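Local coordinates for protein propionate kinase (Francisella tularensis subsp. tularensis, PDB 3KHY) that probably transfers a phosphoryl group from ATP to acetate to make acetyl phosphate, and can probably run the reaction in reverse, using magnesium or manganese as cofactor, at residues I197-G202 with L317-G322; G175-Y180 with T370-M375; M230-G235 with G265-C270. All blocks are in the same frame, centred on the assembly; numbering follows the deposited sequence.

Contact 1: residues I197-G202 with L317-G322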
ATOM      1  N   ILE A 197       9.490 -11.644  11.794  1.00  9.93           N
ATOM      2  CA  ILE A 197       9.072 -11.092  10.518  1.00 11.84           C
ATOM      3  C   ILE A 197       9.756 -11.945   9.468  1.00 14.70           C
ATOM      4  O   ILE A 197      10.970 -12.112   9.505  1.00 14.54           O
ATOM      5  CB  ILE A 197       9.518  -9.639  10.381  1.00 12.43           C
ATOM      6  CG1 ILE A 197       8.793  -8.783  11.422  1.00 12.66           C
ATOM      7  CG2 ILE A 197       9.260  -9.126   8.949  1.00 11.38           C
ATOM      8  CD1 ILE A 197       9.394  -7.382  11.604  1.00 15.13           C
ATOM      9  N   VAL A 198       8.968 -12.520   8.563  1.00 13.21           N
ATOM     10  CA  VAL A 198       9.499 -13.414   7.543  1.00 13.51           C
ATOM     11  C   VAL A 198       9.387 -12.749   6.173  1.00 17.09           C
ATOM     12  O   VAL A 198       8.294 -12.382   5.730  1.00 13.93           O
ATOM     13  CB  VAL A 198       8.758 -14.775   7.525  1.00 17.42           C
ATOM     14  CG1 VAL A 198       9.312 -15.687   6.410  1.00 14.28           C
ATOM     15  CG2 VAL A 198       8.864 -15.476   8.899  1.00 18.65           C
ATOM     16  N   ALA A 199      10.534 -12.568   5.526  1.00 11.80           N
ATOM     17  CA  ALA A 199      10.579 -12.030   4.175  1.00 13.88           C
ATOM     18  C   ALA A 199      10.857 -13.170   3.204  1.00 11.57           C
ATOM     19  O   ALA A 199      11.965 -13.668   3.123  1.00 11.72           O
ATOM     20  CB  ALA A 199      11.651 -10.963   4.059  1.00 10.85           C
ATOM     21  N   HIS A 200       9.820 -13.608   2.504  1.00  9.66           N
ATOM     22  CA  HIS A 200       9.948 -14.637   1.485  1.00 11.05           C
ATOM     23  C   HIS A 200      10.214 -13.924   0.169  1.00 15.84           C
ATOM     24  O   HIS A 200       9.299 -13.334  -0.406  1.00 14.18           O
ATOM     25  CB  HIS A 200       8.642 -15.432   1.380  1.00 13.08           C
ATOM     26  CG  HIS A 200       8.667 -16.495   0.325  1.00 18.25           C
ATOM     27  ND1 HIS A 200       8.624 -17.839   0.622  1.00 17.90           N
ATOM     28  CD2 HIS A 200       8.757 -16.412  -1.025  1.00 19.63           C
ATOM     29  CE1 HIS A 200       8.669 -18.539  -0.497  1.00 21.20           C
ATOM     30  NE2 HIS A 200       8.752 -17.697  -1.513  1.00 23.49           N
ATOM     31  N   LEU A 201      11.463 -13.952  -0.290  1.00 12.47           N
ATOM     32  CA  LEU A 201      11.850 -13.255  -1.518  1.00 12.77           C
ATOM     33  C   LEU A 201      12.241 -14.301  -2.553  1.00 12.71           C
ATOM     34  O   LEU A 201      13.213 -15.022  -2.365  1.00 13.46           O
ATOM     35  CB  LEU A 201      13.019 -12.286  -1.243  1.00 12.66           C
ATOM     36  CG  LEU A 201      12.840 -11.376  -0.020  1.00 13.17           C
ATOM     37  CD1 LEU A 201      14.101 -10.534   0.262  1.00 11.73           C
ATOM     38  CD2 LEU A 201      11.627 -10.460  -0.183  1.00 10.48           C
ATOM     39  N   GLY A 202      11.433 -14.429  -3.603  1.00 19.47           N
ATOM     40  CA  GLY A 202      11.736 -15.315  -4.722  1.00 17.61           C
ATOM     41  C   GLY A 202      11.158 -14.686  -5.980  1.00 22.42           C
ATOM     42  O   GLY A 202      11.190 -13.464  -6.130  1.00 22.82           O
ATOM     43  N   LEU A 317      14.326 -11.142  12.255  1.00 14.96           N
ATOM     44  CA  LEU A 317      13.893 -10.927  10.878  1.00 17.53           C
ATOM     45  C   LEU A 317      14.431 -12.130  10.110  1.00 16.59           C
ATOM     46  O   LEU A 317      15.614 -12.459  10.248  1.00 15.87           O
ATOM     47  CB  LEU A 317      14.503  -9.644  10.329  1.00 14.40           C
ATOM     48  CG  LEU A 317      14.373  -9.419   8.817  1.00 16.47           C
ATOM     49  CD1 LEU A 317      12.895  -9.374   8.394  1.00 14.89           C
ATOM     50  CD2 LEU A 317      15.089  -8.132   8.424  1.00 17.16           C
ATOM     51  N   VAL A 318      13.578 -12.806   9.332  1.00 11.88           N
ATOM     52  CA  VAL A 318      13.999 -14.036   8.631  1.00 13.53           C
ATOM     53  C   VAL A 318      13.871 -13.901   7.114  1.00 12.96           C
ATOM     54  O   VAL A 318      12.789 -13.571   6.622  1.00 13.31           O
ATOM     55  CB  VAL A 318      13.160 -15.249   9.072  1.00 16.04           C
ATOM     56  CG1 VAL A 318      13.689 -16.525   8.417  1.00 14.25           C
ATOM     57  CG2 VAL A 318      13.162 -15.378  10.602  1.00 18.65           C
ATOM     58  N   PHE A 319      14.972 -14.134   6.382  1.00  9.97           N
ATOM     59  CA  PHE A 319      14.950 -14.150   4.922  1.00 14.07           C
ATOM     60  C   PHE A 319      14.764 -15.582   4.440  1.00 14.22           C
ATOM     61  O   PHE A 319      15.372 -16.511   4.977  1.00 14.11           O
ATOM     62  CB  PHE A 319      16.282 -13.638   4.336  1.00 10.50           C
ATOM     63  CG  PHE A 319      16.524 -12.165   4.533  1.00 12.94           C
ATOM     64  CD1 PHE A 319      15.890 -11.234   3.720  1.00 10.34           C
ATOM     65  CD2 PHE A 319      17.422 -11.714   5.502  1.00 10.95           C
ATOM     66  CE1 PHE A 319      16.121  -9.877   3.876  1.00 13.31           C
ATOM     67  CE2 PHE A 319      17.659 -10.347   5.667  1.00 14.88           C
ATOM     68  CZ  PHE A 319      17.008  -9.427   4.847  1.00 13.19           C
ATOM     69  N   THR A 320      13.945 -15.762   3.415  1.00 14.38           N
ATOM     70  CA  THR A 320      13.744 -17.078   2.839  1.00 10.79           C
ATOM     71  C   THR A 320      13.347 -16.910   1.369  1.00 13.52           C
ATOM     72  O   THR A 320      13.257 -15.784   0.880  1.00 13.71           O
ATOM     73  CB  THR A 320      12.685 -17.885   3.627  1.00 16.07           C
ATOM     74  OG1 THR A 320      12.731 -19.260   3.219  1.00 15.37           O
ATOM     75  CG2 THR A 320      11.269 -17.315   3.397  1.00 15.77           C
ATOM     76  N   GLY A 321      13.143 -18.019   0.667  1.00 15.14           N
ATOM     77  CA  GLY A 321      12.831 -17.978  -0.753  1.00 13.62           C
ATOM     78  C   GLY A 321      14.094 -18.009  -1.605  1.00 17.26           C
ATOM     79  O   GLY A 321      15.200 -17.896  -1.081  1.00 16.13           O
ATOM     80  N   GLY A 322      13.931 -18.152  -2.917  1.00 13.95           N
ATOM     81  CA  GLY A 322      15.069 -18.251  -3.825  1.00 15.38           C
ATOM     82  C   GLY A 322      16.065 -17.109  -3.684  1.00 22.19           C
ATOM     83  O   GLY A 322      17.284 -17.314  -3.714  1.00 20.09           O
TER

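Contact 2: residues G175-Y180 with T370-M375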
ATOM      1  N   GLY A 175       1.407 -18.495   2.093  1.00 16.95           N
ATOM      2  CA  GLY A 175       1.065 -18.909   3.448  1.00 14.66           C
ATOM      3  C   GLY A 175       1.779 -20.169   3.909  1.00 19.41           C
ATOM      4  O   GLY A 175       2.188 -20.270   5.061  1.00 18.93           O
ATOM      5  N   THR A 176       1.941 -21.130   3.007  1.00 14.97           N
ATOM      6  CA  THR A 176       2.581 -22.392   3.362  1.00 15.48           C
ATOM      7  C   THR A 176       4.075 -22.189   3.645  1.00 18.81           C
ATOM      8  O   THR A 176       4.638 -22.848   4.509  1.00 18.40           O
ATOM      9  CB  THR A 176       2.334 -23.450   2.267  1.00 21.65           C
ATOM     10  OG1 THR A 176       0.919 -23.696   2.179  1.00 21.74           O
ATOM     11  CG2 THR A 176       3.047 -24.749   2.592  1.00 25.56           C
ATOM     12  N   SER A 177       4.709 -21.248   2.947  1.00 17.67           N
ATOM     13  CA  SER A 177       6.116 -20.955   3.205  1.00 15.23           C
ATOM     14  C   SER A 177       6.277 -20.164   4.514  1.00 15.51           C
ATOM     15  O   SER A 177       7.145 -20.471   5.325  1.00 17.17           O
ATOM     16  CB  SER A 177       6.732 -20.212   2.020  1.00 13.54           C
ATOM     17  OG  SER A 177       8.049 -19.764   2.321  1.00 14.43           O
ATOM     18  N   HIS A 178       5.438 -19.148   4.723  1.00 11.08           N
ATOM     19  CA  HIS A 178       5.482 -18.395   5.975  1.00 13.52           C
ATOM     20  C   HIS A 178       5.232 -19.274   7.199  1.00 16.51           C
ATOM     21  O   HIS A 178       5.879 -19.118   8.228  1.00 13.00           O
ATOM     22  CB  HIS A 178       4.508 -17.211   5.938  1.00 12.86           C
ATOM     23  CG  HIS A 178       4.942 -16.131   4.997  1.00 11.93           C
ATOM     24  ND1 HIS A 178       6.103 -15.419   5.182  1.00 10.28           N
ATOM     25  CD2 HIS A 178       4.389 -15.663   3.854  1.00 14.28           C
ATOM     26  CE1 HIS A 178       6.251 -14.554   4.192  1.00 12.92           C
ATOM     27  NE2 HIS A 178       5.225 -14.682   3.371  1.00 14.43           N
ATOM     28  N   LYS A 179       4.317 -20.222   7.070  1.00 10.39           N
ATOM     29  CA  LYS A 179       4.060 -21.161   8.158  1.00 14.11           C
ATOM     30  C   LYS A 179       5.245 -22.092   8.428  1.00 17.16           C
ATOM     31  O   LYS A 179       5.704 -22.227   9.560  1.00 19.00           O
ATOM     32  CB  LYS A 179       2.813 -21.989   7.846  1.00 16.14           C
ATOM     33  CG  LYS A 179       2.341 -22.861   9.012  1.00 20.57           C
ATOM     34  CD  LYS A 179       0.969 -23.455   8.728  1.00 24.35           C
ATOM     35  CE  LYS A 179       0.377 -24.112   9.972  1.00 32.65           C
ATOM     36  NZ  LYS A 179       0.687 -25.557   9.966  1.00 44.69           N
ATOM     37  N   TYR A 180       5.731 -22.746   7.381  1.00 16.27           N
ATOM     38  CA  TYR A 180       6.877 -23.632   7.514  1.00 18.21           C
ATOM     39  C   TYR A 180       8.079 -22.886   8.098  1.00 17.86           C
ATOM     40  O   TYR A 180       8.716 -23.359   9.028  1.00 15.49           O
ATOM     41  CB  TYR A 180       7.242 -24.273   6.170  1.00 18.19           C
ATOM     42  CG  TYR A 180       8.512 -25.082   6.251  1.00 18.88           C
ATOM     43  CD1 TYR A 180       8.485 -26.401   6.696  1.00 22.69           C
ATOM     44  CD2 TYR A 180       9.739 -24.520   5.929  1.00 21.39           C
ATOM     45  CE1 TYR A 180       9.638 -27.142   6.797  1.00 23.87           C
ATOM     46  CE2 TYR A 180      10.913 -25.259   6.026  1.00 17.75           C
ATOM     47  CZ  TYR A 180      10.849 -26.567   6.465  1.00 19.35           C
ATOM     48  OH  TYR A 180      11.999 -27.303   6.576  1.00 24.95           O
ATOM     49  N   THR A 370      13.171 -22.353   2.873  1.00 13.92           N
ATOM     50  CA  THR A 370      11.776 -22.771   2.912  1.00 18.87           C
ATOM     51  C   THR A 370      11.630 -24.127   2.211  1.00 23.92           C
ATOM     52  O   THR A 370      12.491 -24.531   1.430  1.00 18.03           O
ATOM     53  CB  THR A 370      10.822 -21.708   2.322  1.00 15.86           C
ATOM     54  OG1 THR A 370       9.466 -22.076   2.602  1.00 17.34           O
ATOM     55  CG2 THR A 370      10.990 -21.571   0.822  1.00 16.27           C
ATOM     56  N   ASN A 371      10.554 -24.844   2.512  1.00 18.69           N
ATOM     57  CA  ASN A 371      10.331 -26.149   1.895  1.00 19.93           C
ATOM     58  C   ASN A 371       8.828 -26.386   1.879  1.00 16.91           C
ATOM     59  O   ASN A 371       8.284 -27.085   2.729  1.00 17.67           O
ATOM     60  CB  ASN A 371      11.056 -27.262   2.669  1.00 18.00           C
ATOM     61  CG  ASN A 371      11.091 -28.589   1.903  1.00 25.66           C
ATOM     62  OD1 ASN A 371      10.290 -28.820   0.990  1.00 21.73           O
ATOM     63  ND2 ASN A 371      12.018 -29.459   2.271  1.00 26.17           N
ATOM     64  N   GLU A 372       8.156 -25.746   0.934  1.00 13.09           N
ATOM     65  CA  GLU A 372       6.701 -25.762   0.909  1.00 17.43           C
ATOM     66  C   GLU A 372       6.181 -27.164   0.610  1.00 17.66           C
ATOM     67  O   GLU A 372       5.125 -27.543   1.082  1.00 18.10           O
ATOM     68  CB  GLU A 372       6.186 -24.772  -0.138  1.00 19.77           C
ATOM     69  CG  GLU A 372       6.481 -23.313   0.203  1.00 26.06           C
ATOM     70  CD  GLU A 372       6.849 -22.487  -1.018  1.00 41.72           C
ATOM     71  OE1 GLU A 372       8.031 -22.525  -1.440  1.00 42.93           O
ATOM     72  OE2 GLU A 372       5.955 -21.797  -1.552  1.00 44.64           O
ATOM     73  N   GLU A 373       6.925 -27.930  -0.183  1.00 16.21           N
ATOM     74  CA  GLU A 373       6.487 -29.280  -0.532  1.00 19.95           C
ATOM     75  C   GLU A 373       6.499 -30.163   0.711  1.00 17.13           C
ATOM     76  O   GLU A 373       5.579 -30.939   0.933  1.00 19.23           O
ATOM     77  CB  GLU A 373       7.371 -29.885  -1.639  1.00 22.90           C
ATOM     78  CG  GLU A 373       7.468 -29.049  -2.915  1.00 36.89           C
ATOM     79  CD  GLU A 373       8.373 -27.813  -2.756  1.00 46.86           C
ATOM     80  OE1 GLU A 373       9.161 -27.741  -1.786  1.00 38.23           O
ATOM     81  OE2 GLU A 373       8.293 -26.905  -3.612  1.00 55.62           O
ATOM     82  N   LEU A 374       7.539 -30.034   1.528  1.00 22.26           N
ATOM     83  CA  LEU A 374       7.585 -30.751   2.806  1.00 20.91           C
ATOM     84  C   LEU A 374       6.439 -30.333   3.725  1.00 18.05           C
ATOM     85  O   LEU A 374       5.836 -31.163   4.401  1.00 23.24           O
ATOM     86  CB  LEU A 374       8.934 -30.540   3.506  1.00 22.39           C
ATOM     87  CG  LEU A 374       9.123 -31.187   4.883  1.00 26.50           C
ATOM     88  CD1 LEU A 374       8.873 -32.689   4.824  1.00 25.84           C
ATOM     89  CD2 LEU A 374      10.529 -30.906   5.421  1.00 25.58           C
HETATM   90  N   MSE A 375       6.138 -29.036   3.751  1.00 16.14           N
HETATM   91  CA  MSE A 375       5.068 -28.540   4.597  1.00 20.60           C
HETATM   92  C   MSE A 375       3.732 -29.140   4.165  1.00 19.77           C
HETATM   93  O   MSE A 375       2.916 -29.520   4.995  1.00 24.86           O
HETATM   94  CB  MSE A 375       4.998 -27.013   4.528  1.00 19.43           C
HETATM   95  CG  MSE A 375       3.977 -26.403   5.470  1.00 24.66           C
HETATM   96 SE   MSE A 375       4.455 -26.642   7.365  1.00 41.42          SE
HETATM   97  CE  MSE A 375       2.796 -26.048   8.155  1.00 90.27           C
TER

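Contact 3: residues M230-G235 with G265-C270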
HETATM    1  N   MSE A 230       8.404  -7.428  -7.166  1.00 13.23           N
HETATM    2  CA  MSE A 230       8.704  -8.811  -7.544  1.00 15.66           C
HETATM    3  C   MSE A 230       9.352  -8.887  -8.936  1.00 16.30           C
HETATM    4  O   MSE A 230       9.662  -7.863  -9.533  1.00 15.46           O
HETATM    5  CB  MSE A 230       7.436  -9.671  -7.470  1.00 17.63           C
HETATM    6  CG  MSE A 230       6.518  -9.283  -6.317  1.00 19.61           C
HETATM    7 SE   MSE A 230       4.997 -10.520  -6.048  1.00 22.47          SE
HETATM    8  CE  MSE A 230       3.924  -9.373  -4.875  1.00 10.67           C
ATOM      9  N   GLY A 231       9.557 -10.096  -9.450  1.00 18.50           N
ATOM     10  CA  GLY A 231      10.202 -10.259 -10.747  1.00 20.28           C
ATOM     11  C   GLY A 231       9.470  -9.539 -11.868  1.00 20.03           C
ATOM     12  O   GLY A 231      10.069  -8.783 -12.632  1.00 17.29           O
ATOM     13  N   THR A 232       8.166  -9.773 -11.973  1.00 22.17           N
ATOM     14  CA  THR A 232       7.368  -9.112 -13.002  1.00 20.87           C
ATOM     15  C   THR A 232       6.100  -8.421 -12.474  1.00 16.94           C
ATOM     16  O   THR A 232       5.344  -7.848 -13.263  1.00 18.13           O
ATOM     17  CB  THR A 232       6.973 -10.093 -14.129  1.00 22.18           C
ATOM     18  OG1 THR A 232       5.978 -11.011 -13.653  1.00 19.55           O
ATOM     19  CG2 THR A 232       8.202 -10.874 -14.614  1.00 22.40           C
ATOM     20  N   ARG A 233       5.876  -8.473 -11.158  1.00 16.94           N
ATOM     21  CA  ARG A 233       4.710  -7.832 -10.534  1.00 18.75           C
ATOM     22  C   ARG A 233       5.071  -6.529  -9.822  1.00 16.67           C
ATOM     23  O   ARG A 233       6.085  -6.451  -9.132  1.00 13.71           O
ATOM     24  CB  ARG A 233       4.046  -8.776  -9.527  1.00 20.22           C
ATOM     25  CG  ARG A 233       3.394 -10.000 -10.150  1.00 22.09           C
ATOM     26  CD  ARG A 233       3.010 -11.006  -9.095  1.00 26.27           C
ATOM     27  NE  ARG A 233       3.855 -12.194  -9.159  1.00 29.02           N
ATOM     28  CZ  ARG A 233       3.796 -13.204  -8.295  1.00 26.54           C
ATOM     29  NH1 ARG A 233       2.930 -13.173  -7.293  1.00 16.89           N
ATOM     30  NH2 ARG A 233       4.604 -14.244  -8.435  1.00 21.62           N
ATOM     31  N   SER A 234       4.200  -5.531  -9.958  1.00 13.30           N
ATOM     32  CA  SER A 234       4.427  -4.194  -9.424  1.00 17.46           C
ATOM     33  C   SER A 234       4.432  -4.104  -7.900  1.00 15.24           C
ATOM     34  O   SER A 234       5.113  -3.251  -7.324  1.00 14.63           O
ATOM     35  CB  SER A 234       3.331  -3.262  -9.941  1.00 19.16           C
ATOM     36  OG  SER A 234       2.064  -3.638  -9.409  1.00 17.99           O
ATOM     37  N   GLY A 235       3.660  -4.966  -7.247  1.00 16.58           N
ATOM     38  CA  GLY A 235       3.367  -4.783  -5.835  1.00 17.83           C
ATOM     39  C   GLY A 235       2.558  -3.506  -5.648  1.00 19.38           C
ATOM     40  O   GLY A 235       1.846  -3.085  -6.564  1.00 15.58           O
ATOM     41  N   GLY A 265       7.420  -4.833 -11.898  1.00 13.97           N
ATOM     42  CA  GLY A 265       8.471  -5.336 -11.012  1.00 16.03           C
ATOM     43  C   GLY A 265       9.866  -5.058 -11.574  1.00 19.47           C
ATOM     44  O   GLY A 265      10.063  -4.062 -12.280  1.00 16.38           O
ATOM     45  N   LEU A 266      10.832  -5.923 -11.265  1.00 15.52           N
ATOM     46  CA  LEU A 266      12.209  -5.756 -11.758  1.00 17.45           C
ATOM     47  C   LEU A 266      12.257  -5.654 -13.283  1.00 17.30           C
ATOM     48  O   LEU A 266      13.006  -4.846 -13.849  1.00 16.50           O
ATOM     49  CB  LEU A 266      13.091  -6.928 -11.293  1.00 18.72           C
ATOM     50  CG  LEU A 266      13.159  -7.185  -9.781  1.00 17.64           C
ATOM     51  CD1 LEU A 266      13.940  -8.465  -9.483  1.00 19.32           C
ATOM     52  CD2 LEU A 266      13.806  -6.015  -9.108  1.00 11.16           C
ATOM     53  N   LEU A 267      11.446  -6.472 -13.943  1.00 14.51           N
ATOM     54  CA  LEU A 267      11.390  -6.485 -15.400  1.00 19.39           C
ATOM     55  C   LEU A 267      11.013  -5.101 -15.926  1.00 17.15           C
ATOM     56  O   LEU A 267      11.660  -4.576 -16.832  1.00 18.32           O
ATOM     57  CB  LEU A 267      10.374  -7.519 -15.888  1.00 15.91           C
ATOM     58  CG  LEU A 267      10.211  -7.607 -17.409  1.00 24.37           C
ATOM     59  CD1 LEU A 267      11.545  -7.944 -18.129  1.00 22.24           C
ATOM     60  CD2 LEU A 267       9.114  -8.614 -17.780  1.00 26.81           C
ATOM     61  N   GLY A 268       9.965  -4.517 -15.354  1.00 18.10           N
ATOM     62  CA  GLY A 268       9.519  -3.194 -15.762  1.00 17.65           C
ATOM     63  C   GLY A 268      10.568  -2.125 -15.522  1.00 17.76           C
ATOM     64  O   GLY A 268      10.824  -1.283 -16.385  1.00 18.32           O
ATOM     65  N   ILE A 269      11.182  -2.152 -14.345  1.00 15.33           N
ATOM     66  CA  ILE A 269      12.180  -1.135 -14.000  1.00 17.01           C
ATOM     67  C   ILE A 269      13.435  -1.197 -14.869  1.00 21.42           C
ATOM     68  O   ILE A 269      13.886  -0.173 -15.386  1.00 22.70           O
ATOM     69  CB  ILE A 269      12.609  -1.228 -12.522  1.00 17.17           C
ATOM     70  CG1 ILE A 269      11.402  -1.084 -11.588  1.00 12.93           C
ATOM     71  CG2 ILE A 269      13.668  -0.167 -12.187  1.00 17.36           C
ATOM     72  CD1 ILE A 269      11.717  -1.568 -10.154  1.00 11.14           C
ATOM     73  N   CYS A 270      14.005  -2.385 -15.036  1.00 15.69           N
ATOM     74  CA  CYS A 270      15.320  -2.469 -15.655  1.00 17.15           C
ATOM     75  C   CYS A 270      15.449  -3.425 -16.842  1.00 22.27           C
ATOM     76  O   CYS A 270      16.527  -3.529 -17.432  1.00 24.72           O
ATOM     77  CB  CYS A 270      16.379  -2.811 -14.604  1.00 21.51           C
ATOM     78  SG  CYS A 270      16.375  -4.539 -14.066  1.00 21.23           S
TER

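Contact 1: residues I197-G202 with L317-G322
The methyl CG2 of Thr-320 crosses obliquely onto His-200, coming within 3.5 Å of its CA, and also meets Val-198 CG1. The threonine torsion sets this up: with OG1 anti to the backbone N (chi1 -167°), CG2 is wedged between the N and the carbonyl carbon and reaches across to the other strand, while OG1 hydrogen-bonds to Ile-368 O. The His-200 ring, whose CG is anti to the backbone N, runs forward to where Gly-321 CA sits over its centre, a CH-pi contact with CA 4.2 Å from the ring centroid and 10° off the normal. Ring atom ND1 is hydrogen-bonded to Ser-177 OG, and the ring stacks with that of His-174. These strands are parallel neighbours in the five-stranded sheet of one half of an actin-like (ASKHA) ATPase fold, and their C-terminal ends carry His-200, Leu-201, Gly-202 and Gly-322, all predicted to bind ATP. Four backbone bonds zip them together, among them Val-318 N to Ile-197 O (2.7 Å) and Ala-199 N to Val-318 O (2.7 Å), both nearly straight on to the carbonyl. Further along, Thr-320 N to Ala-199 O and Leu-201 N to Thr-320 O (2.8 Å) meet their acceptors more tilted. On the other face the packing is apolar. Ile-197 CG2 meets Leu-317 CD1 at 3.7 Å, and Leu-201 CD1 comes to the edge of the Phe-319 ring, 4.0 Å from CD1, near the ring plane. Ala-199 CB also comes near Phe-319 CD1. Helices 287-307 and 328-337 pack on this side, through Val-300 and Ile-334 against Leu-201, whereas helix 175-188 lies on the Val-198 and His-200 side.

Contact 2: residues G175-Y180 with T370-M375
Tyr-180 and selenomethionine Met-375 carry the packing where the first turns of helices 175-188 and 372-382 meet, and they form a Met-aromatic contact. The two side chains slide past each other in opposite directions. Met-375 starts with CG anti to the backbone N and then bends at chi2 (67°), which brings SE to 3.8 Å from Tyr-180 CB and to the edge of the ring, 5.4 Å from its centroid. The ring face is used by the other helix's N-terminus: Asn-371 CB lies over it, a CH-pi contact 4.2 Å from the centroid, and the Asn-371 carbonyl O is above the same ring, offset toward its rim. Leu-374 CD2 adds an apolar touch to CE1 of the tyrosine and lies in van der Waals range of its OH. On the next turn back, Thr-176 CG2 presses on Met-375 CG at 3.4 Å, tighter than a usual carbon contact. Beside it runs a polar seam. Ser-177 OG and Thr-370 OG1 hydrogen-bond at 2.7 Å, either being a possible donor, and OG has a further partner on strand 196-201. Glu-372, predicted to bind magnesium, packs its CG against Ser-177 CB at 3.6 Å; its OE2 makes a salt bridge with Arg-85, a predicted substrate-binding residue. The start of helix 372-382 thus lies beside the predicted active site of the ASKHA fold. Further out, Glu-325 OE2 accepts from Thr-370 N, and Asn-371 starts helix 372-382 as its N-cap. Its OD1 takes the N-H of Leu-374 at 3.1 Å, that donor standing above the amide plane, 58° out of it.

Contact 3: residues M230-G235 with G265-C270
Leu-267, with CG anti to the backbone N (chi1 179°), and Thr-232, with CG2 anti to its carbonyl carbon, lie alongside each other, pointing the same way, with Thr-232 CG2 4.0 Å from Leu-267 CD2. That rotation puts the threonine hydroxyl on another bearing, toward Asn-261 O, with which it hydrogen-bonds. The backbone of Gly-265 is also set apart: its phi is positive (58°), which favours glycine, and its CA nestles into the bend of the loop, 3.2 Å from Met-230 O and 3.2 Å from Arg-233 O, where a side chain would collide with those two oxygens. In this ASKHA-type fold, loop 230-235, between strand 214-218 and helix 241-249, meets the start of helix 265-270, and N-H groups there find two successive carbonyls. Leu-266 N gives to Met-230 O at 2.9 Å and Leu-267 N to Gly-231 O at 3.0 Å, each arriving almost head-on to its carbonyl. The loop thus satisfies donors at the amino end of the helix, and the helix dipole may strengthen both bonds. Leu-266 CG adds a van der Waals touch to Met-230 O, 3.6 Å away. The loop holds itself in shape through Met-230 N and Arg-233 O, bonded at 3.2 Å. Over one face of the Arg-233 guanidinium lies SE of selenomethionine Met-230, 3.3 Å above the plane and offset toward the rim, while NH1 of the arginine bonds to Pro-224 O. Arg-233 is predicted to stabilise the transition state, and helix 253-262 contributes Asn-261 beside it. On the helix, Gly-265 and Gly-268 make backbone bonds to the second subunit of the homodimer, and Ile-269 packs on Ala-157 of that subunit.

Contact 1 is buried and is strand-to-strand sheet: backbone bonds between parallel strands with side chains on both faces. Contact 2, partly buried, joins two helix starts mainly through side chains, and it touches contact 1 directly, His-178 CE1 lying against Val-198 O and His-200 CB, because helix 175-188 packs over that sheet. Contact 3 stands apart, its nearest atoms about 5 Å from contact 1 and about 10 Å from contact 2; it is also buried, but lies farther from the chain centre and reaches the subunit interface. In contact 3 a loop meets the start of a helix, with backbone chemistry dominating as in contact 1 but without strand geometry.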